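Local coordinates for protein sucrose 6(F)-phosphate phosphorylase (Thermoanaerobacterium thermosaccharolyticum DSM 571, PDB 6S9V) that is a phosphorylase of the alpha-amylase family, with a catalytic domain built on a TIM barrel, at residues 43-46 with 47-50; 331-334 with 335-339; 439-442 with 443-447. All coordinates share one frame; numbering follows the deposited sequence.

Contact 1: residues 43-46 with 47-50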
# COMPACT_ATOMS: atom_id res chain seq x y z
N LYS A 43 -7.82 -14.03 -19.01
CA LYS A 43 -8.66 -15.22 -18.92
C LYS A 43 -9.84 -15.00 -17.97
O LYS A 43 -10.97 -15.38 -18.29
CB LYS A 43 -7.82 -16.41 -18.46
CG LYS A 43 -8.53 -17.74 -18.48
CD LYS A 43 -7.55 -18.88 -18.21
CE LYS A 43 -8.26 -20.22 -18.07
NZ LYS A 43 -9.08 -20.57 -19.26
N TYR A 44 -9.60 -14.36 -16.82
CA TYR A 44 -10.59 -14.30 -15.76
C TYR A 44 -11.07 -12.92 -15.35
O TYR A 44 -12.15 -12.82 -14.75
CB TYR A 44 -10.04 -14.96 -14.48
CG TYR A 44 -9.50 -16.36 -14.61
CD1 TYR A 44 -10.34 -17.44 -14.84
CD2 TYR A 44 -8.15 -16.60 -14.45
CE1 TYR A 44 -9.83 -18.72 -14.95
CE2 TYR A 44 -7.64 -17.88 -14.54
CZ TYR A 44 -8.48 -18.93 -14.79
OH TYR A 44 -7.95 -20.21 -14.89
N PHE A 45 -10.31 -11.85 -15.62
CA PHE A 45 -10.52 -10.62 -14.86
C PHE A 45 -10.60 -9.36 -15.72
O PHE A 45 -10.43 -8.25 -15.19
CB PHE A 45 -9.39 -10.43 -13.84
CG PHE A 45 -9.16 -11.62 -12.94
CD1 PHE A 45 -10.20 -12.18 -12.24
CD2 PHE A 45 -7.89 -12.14 -12.78
CE1 PHE A 45 -10.00 -13.28 -11.41
CE2 PHE A 45 -7.67 -13.23 -11.94
CZ PHE A 45 -8.72 -13.79 -11.25
N SER A 46 -10.90 -9.49 -17.01
CA SER A 46 -10.82 -8.33 -17.89
C SER A 46 -11.72 -7.19 -17.42
O SER A 46 -11.33 -6.01 -17.49
CB SER A 46 -11.14 -8.73 -19.33
OG SER A 46 -10.01 -9.36 -19.89
N ASP A 47 -12.95 -7.49 -16.98
CA ASP A 47 -13.85 -6.45 -16.48
C ASP A 47 -13.96 -6.51 -14.97
O ASP A 47 -14.83 -5.85 -14.38
CB ASP A 47 -15.22 -6.55 -17.15
CG ASP A 47 -15.94 -7.85 -16.84
OD1 ASP A 47 -15.27 -8.84 -16.48
OD2 ASP A 47 -17.17 -7.87 -16.95
N VAL A 48 -13.07 -7.24 -14.32
CA VAL A 48 -13.04 -7.32 -12.87
C VAL A 48 -12.19 -6.18 -12.31
O VAL A 48 -12.47 -5.68 -11.22
CB VAL A 48 -12.52 -8.70 -12.43
CG1 VAL A 48 -12.28 -8.74 -10.92
CG2 VAL A 48 -13.51 -9.79 -12.86
N PHE A 49 -11.16 -5.76 -13.05
CA PHE A 49 -10.27 -4.71 -12.57
C PHE A 49 -10.17 -3.59 -13.60
O PHE A 49 -10.11 -3.83 -14.80
CB PHE A 49 -8.88 -5.26 -12.27
CG PHE A 49 -8.88 -6.33 -11.24
CD1 PHE A 49 -9.27 -6.04 -9.94
CD2 PHE A 49 -8.51 -7.61 -11.55
CE1 PHE A 49 -9.30 -7.03 -8.98
CE2 PHE A 49 -8.52 -8.60 -10.59
CZ PHE A 49 -8.92 -8.31 -9.31
N GLY A 50 -10.19 -2.36 -13.10
CA GLY A 50 -9.94 -1.19 -13.92
C GLY A 50 -8.49 -0.75 -13.86
O GLY A 50 -8.05 0.08 -14.67
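Phe45 O accepts the backbone N-H of Val48 at 3.0 Å (N to O), and the N-H of Phe49 adds a weak bond to the same oxygen at 3.4 Å. The Val48 nitrogen approaches from well above the carbonyl plane of Phe45, as the chain bends back sharply just after helix 34-44. Phe45 is the first residue to leave helical angles, and the turn at 45-48 carries the chain toward barrel strand 51-54.

Around this turn lie three apolar side chains. Phe49 sets its ring edge against the face of Phe45 in an offset edge-to-face pair, centroids 5.7 Å apart and planes at 62°. With CG anti to its own carbonyl carbon (chi1 -60°), the Phe49 ring runs alongside the Phe45 side chain, and its CD2 comes within 3.7 Å of Phe45 CB. Val48 meets the same residue with its CB, 3.8 Å from Phe45 CB, while its CG2 sits at the edge of the Phe45 ring. Leu438 of helix 432-446 packs on both Phe45 and Val48, and Asp47 OD2 forms a salt bridge with Arg442 of the same helix.

One carbonyl oxygen, Phe45 O, is thus gripped by one good and one weak N-H beside a buried aromatic pair; Phe45, Val48 and Phe49 are buried, whereas Ser46 and Asp47 lie on the exposed side of the turn.

Contact 2: residues 331-334 with 335-339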
# COMPACT_ATOMS: atom_id res chain seq x y z
N VAL A 331 -6.06 -7.94 17.82
CA VAL A 331 -4.73 -8.50 17.55
C VAL A 331 -4.66 -9.94 18.04
O VAL A 331 -4.24 -10.84 17.30
CB VAL A 331 -3.65 -7.63 18.20
CG1 VAL A 331 -2.32 -8.38 18.29
CG2 VAL A 331 -3.48 -6.33 17.42
N ASP A 332 -5.07 -10.17 19.28
CA ASP A 332 -4.99 -11.51 19.86
C ASP A 332 -5.87 -12.49 19.10
O ASP A 332 -5.49 -13.66 18.92
CB ASP A 332 -5.40 -11.46 21.33
CG ASP A 332 -4.32 -10.84 22.22
OD1 ASP A 332 -3.17 -10.68 21.77
OD2 ASP A 332 -4.64 -10.51 23.38
N ILE A 333 -7.06 -12.06 18.66
CA ILE A 333 -7.92 -12.94 17.88
C ILE A 333 -7.27 -13.27 16.54
O ILE A 333 -7.30 -14.42 16.08
CB ILE A 333 -9.32 -12.32 17.69
CG1 ILE A 333 -10.06 -12.33 19.04
CG2 ILE A 333 -10.10 -13.05 16.58
CD1 ILE A 333 -11.36 -11.56 19.02
N CYS A 334 -6.65 -12.28 15.89
CA CYS A 334 -5.96 -12.56 14.63
C CYS A 334 -4.80 -13.52 14.85
O CYS A 334 -4.56 -14.43 14.04
CB CYS A 334 -5.47 -11.26 13.99
SG CYS A 334 -6.79 -10.25 13.28
N VAL A 335 -4.05 -13.34 15.94
CA VAL A 335 -2.93 -14.23 16.22
C VAL A 335 -3.41 -15.65 16.52
O VAL A 335 -2.76 -16.63 16.14
CB VAL A 335 -2.06 -13.65 17.34
CG1 VAL A 335 -1.01 -14.65 17.79
CG2 VAL A 335 -1.38 -12.37 16.85
N GLN A 336 -4.54 -15.79 17.22
CA GLN A 336 -5.12 -17.12 17.39
C GLN A 336 -5.51 -17.73 16.05
O GLN A 336 -5.55 -18.96 15.91
CB GLN A 336 -6.34 -17.11 18.30
CG GLN A 336 -6.02 -17.04 19.77
CD GLN A 336 -7.28 -16.91 20.61
OE1 GLN A 336 -8.37 -16.72 20.07
NE2 GLN A 336 -7.14 -17.15 21.91
N ARG A 337 -5.79 -16.90 15.05
CA ARG A 337 -6.16 -17.36 13.72
C ARG A 337 -4.96 -17.47 12.80
O ARG A 337 -5.14 -17.53 11.57
CB ARG A 337 -7.23 -16.43 13.12
CG ARG A 337 -8.54 -16.53 13.88
CD ARG A 337 -9.55 -15.46 13.52
NE ARG A 337 -10.71 -15.59 14.40
CZ ARG A 337 -11.81 -14.85 14.32
NH1 ARG A 337 -11.93 -13.90 13.40
NH2 ARG A 337 -12.80 -15.07 15.18
N GLY A 338 -3.75 -17.50 13.37
CA GLY A 338 -2.52 -17.78 12.64
C GLY A 338 -1.62 -16.58 12.39
O GLY A 338 -0.52 -16.76 11.85
N ALA A 339 -2.04 -15.38 12.77
CA ALA A 339 -1.25 -14.19 12.47
C ALA A 339 0.06 -14.16 13.25
O ALA A 339 0.19 -14.75 14.33
CB ALA A 339 -2.06 -12.94 12.79
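Ile333 and Arg337, one helical turn apart, form the close side-chain contact at the end of helix 324-336. The branch methyl CG2 of Ile333 sits over the centre of one guanidinium face, 3.4 Å from Arg337 CZ. CG2 is anti to the backbone N of Ile333, which directs it along the helix toward the arginine. Arg337 keeps an extended chain from CG to NE and lies beside the isoleucine, pointing the same way; its NH1 is hydrogen-bonded to Ala367 O.

The backbone is equally compact where the helix stops. Cys334 O receives Ala339 N at 3.0 Å and, more weakly, Arg337 N, while Gly338 N bonds to Val335 O at 3.1 Å. This is a Schellman motif with Gly338, at a phi of 106°, as its C-prime residue. Closing the motif brings Ala339 CB to 4.0 Å from Cys334 CB, a small apolar contact over the helix end.

The opposite character appears at Val335 and Gln336, which are exposed. Their backbone bonds are regular, Val335 N to Val331 O and Gln336 N to Asp332 O both at 2.9 Å, but contacts between side chains are sparse here, and both residues lie mostly against backbone carbonyls. Val335 CG2 is 4.3 Å from Val331 CG1 but only 3.3 Å from Val331 O, and the extended Gln336 chain passes Asp332 O with its CG.

On the buried side, Cys334 and Ala339 rest on Ile360 of strand 357-361, and Val331 reaches both Ile360 and Leu341. Ile333 and Arg337 lean on Ile284 of helix 275-285, so the helix end is wedged between that helix and the strands 340-343 and 357-361.

Contact 3: residues 439-442 with 443-447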
# COMPACT_ATOMS: atom_id res chain seq x y z
N LYS A 439 -18.39 -11.69 -8.52
CA LYS A 439 -19.69 -11.10 -8.85
C LYS A 439 -19.87 -9.76 -8.15
O LYS A 439 -20.37 -8.79 -8.75
CB LYS A 439 -20.81 -12.07 -8.48
CG LYS A 439 -22.18 -11.63 -8.94
CD LYS A 439 -23.25 -12.68 -8.67
CE LYS A 439 -24.64 -12.15 -9.03
NZ LYS A 439 -25.71 -13.15 -8.76
N LEU A 440 -19.48 -9.68 -6.88
CA LEU A 440 -19.56 -8.43 -6.14
C LEU A 440 -18.67 -7.37 -6.77
O LEU A 440 -19.07 -6.21 -6.90
CB LEU A 440 -19.17 -8.65 -4.68
CG LEU A 440 -19.15 -7.41 -3.78
CD1 LEU A 440 -20.56 -6.82 -3.65
CD2 LEU A 440 -18.56 -7.73 -2.42
N ILE A 441 -17.44 -7.75 -7.14
CA ILE A 441 -16.54 -6.80 -7.78
C ILE A 441 -17.16 -6.24 -9.05
O ILE A 441 -17.17 -5.02 -9.28
CB ILE A 441 -15.17 -7.46 -8.06
CG1 ILE A 441 -14.40 -7.67 -6.76
CG2 ILE A 441 -14.38 -6.60 -9.02
CD1 ILE A 441 -13.17 -8.56 -6.91
N ARG A 442 -17.67 -7.12 -9.91
CA ARG A 442 -18.25 -6.65 -11.16
C ARG A 442 -19.48 -5.78 -10.91
O ARG A 442 -19.71 -4.82 -11.66
CB ARG A 442 -18.58 -7.82 -12.08
CG ARG A 442 -17.31 -8.52 -12.59
CD ARG A 442 -17.50 -9.08 -13.99
NE ARG A 442 -18.23 -10.32 -14.01
CZ ARG A 442 -18.75 -10.87 -15.10
NH1 ARG A 442 -18.64 -10.29 -16.30
NH2 ARG A 442 -19.40 -12.02 -14.99
N PHE A 443 -20.27 -6.08 -9.88
CA PHE A 443 -21.35 -5.18 -9.53
C PHE A 443 -20.81 -3.79 -9.17
O PHE A 443 -21.35 -2.77 -9.62
CB PHE A 443 -22.18 -5.72 -8.37
CG PHE A 443 -23.36 -4.85 -8.03
CD1 PHE A 443 -24.54 -4.94 -8.76
CD2 PHE A 443 -23.28 -3.91 -7.01
CE1 PHE A 443 -25.63 -4.12 -8.47
CE2 PHE A 443 -24.37 -3.10 -6.70
CZ PHE A 443 -25.54 -3.21 -7.43
N ARG A 444 -19.74 -3.75 -8.38
CA ARG A 444 -19.13 -2.47 -8.00
C ARG A 444 -18.55 -1.73 -9.21
O ARG A 444 -18.47 -0.49 -9.20
CB ARG A 444 -18.06 -2.73 -6.94
CG ARG A 444 -17.26 -1.52 -6.51
CD ARG A 444 -18.12 -0.39 -5.97
NE ARG A 444 -17.28 0.70 -5.48
CZ ARG A 444 -16.61 1.54 -6.27
NH1 ARG A 444 -16.70 1.42 -7.58
NH2 ARG A 444 -15.85 2.49 -5.74
N ASN A 445 -18.13 -2.46 -10.24
CA ASN A 445 -17.62 -1.82 -11.45
C ASN A 445 -18.73 -1.40 -12.41
O ASN A 445 -18.54 -0.47 -13.19
CB ASN A 445 -16.67 -2.74 -12.21
CG ASN A 445 -15.36 -2.93 -11.48
OD1 ASN A 445 -15.01 -2.14 -10.61
ND2 ASN A 445 -14.64 -4.00 -11.84
N GLU A 446 -19.86 -2.10 -12.39
CA GLU A 446 -20.88 -1.91 -13.41
C GLU A 446 -22.00 -0.98 -12.97
O GLU A 446 -22.53 -0.22 -13.79
CB GLU A 446 -21.52 -3.25 -13.82
CG GLU A 446 -20.60 -4.23 -14.54
CD GLU A 446 -21.20 -5.63 -14.64
OE1 GLU A 446 -22.26 -5.86 -14.02
OE2 GLU A 446 -20.63 -6.49 -15.35
N TYR A 447 -22.38 -1.00 -11.70
CA TYR A 447 -23.58 -0.28 -11.29
C TYR A 447 -23.28 1.20 -11.13
O TYR A 447 -22.38 1.59 -10.38
CB TYR A 447 -24.17 -0.86 -10.02
CG TYR A 447 -25.61 -0.43 -9.87
CD1 TYR A 447 -26.59 -0.90 -10.74
CD2 TYR A 447 -25.99 0.48 -8.90
CE1 TYR A 447 -27.91 -0.48 -10.63
CE2 TYR A 447 -27.30 0.90 -8.77
CZ TYR A 447 -28.25 0.41 -9.64
OH TYR A 447 -29.54 0.85 -9.51
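Ile441 with Asn445 and Arg442 with Glu446 make up a local contact along the last turns of helix 432-446, which lies between the TIM barrel and the five-stranded antiparallel sheet near the C-terminus. Asn445 N bonds to Ile441 O at 2.9 Å. The two side chains run side by side, pointing the same way, and Ile441 CG2 comes to 3.8 Å from Asn445 ND2. The amide is held from outside the helix: OD1 accepts Val21 N, and ND2 donates to Asp47 O.

In this protein the helix touches three parts of the fold: the loop before barrel strand 22-25, where Val21 lies, helix 372-384, and the antiparallel sheet. Leu440 and Ile441 press on Phe383 of helix 372-384. Phe443 is directed elsewhere, with CG anti to its backbone N (chi1 -176°), and its ring meets Tyr490, on strand 485-491 of the antiparallel sheet, edge-to-face.

Beyond Asn445 the helix begins to give way. Glu446 N makes a short but poorly aligned, weak bond to Arg442 O, 2.8 Å at an angle of 130°, and Tyr447 is the first residue beyond helical angles. The extended Glu446 chain runs alongside the same carbonyl, its CG 3.1 Å from Arg442 O. Its carboxylate and the Arg442 guanidinium are near only as charges: Glu446 OE2 lies 4.4 Å from Arg442 NH1, well out of the guanidinium plane. The Arg442 chain is bent, and its NH1 is engaged by Asp47 instead.

In the fold
The three contacts follow one another along the chain, each at the C-terminal end of a helix: 34-44, 324-336 and 432-446. Contacts 1 and 3 are neighbours, with centres about 11 Å apart, and they touch directly: a salt bridge joins the turn to the later helix, and Val48 packs on Ile441. The turn leading into the second barrel strand, 51-54, is thereby tied to a helix almost 400 residues later that also borders the C-terminal antiparallel sheet. Contact 2 stands apart, its centre about 32 Å from that of contact 1 and 31 Å from that of contact 3, on a helix placed in sequence between barrel strands 302-304 and 388-392.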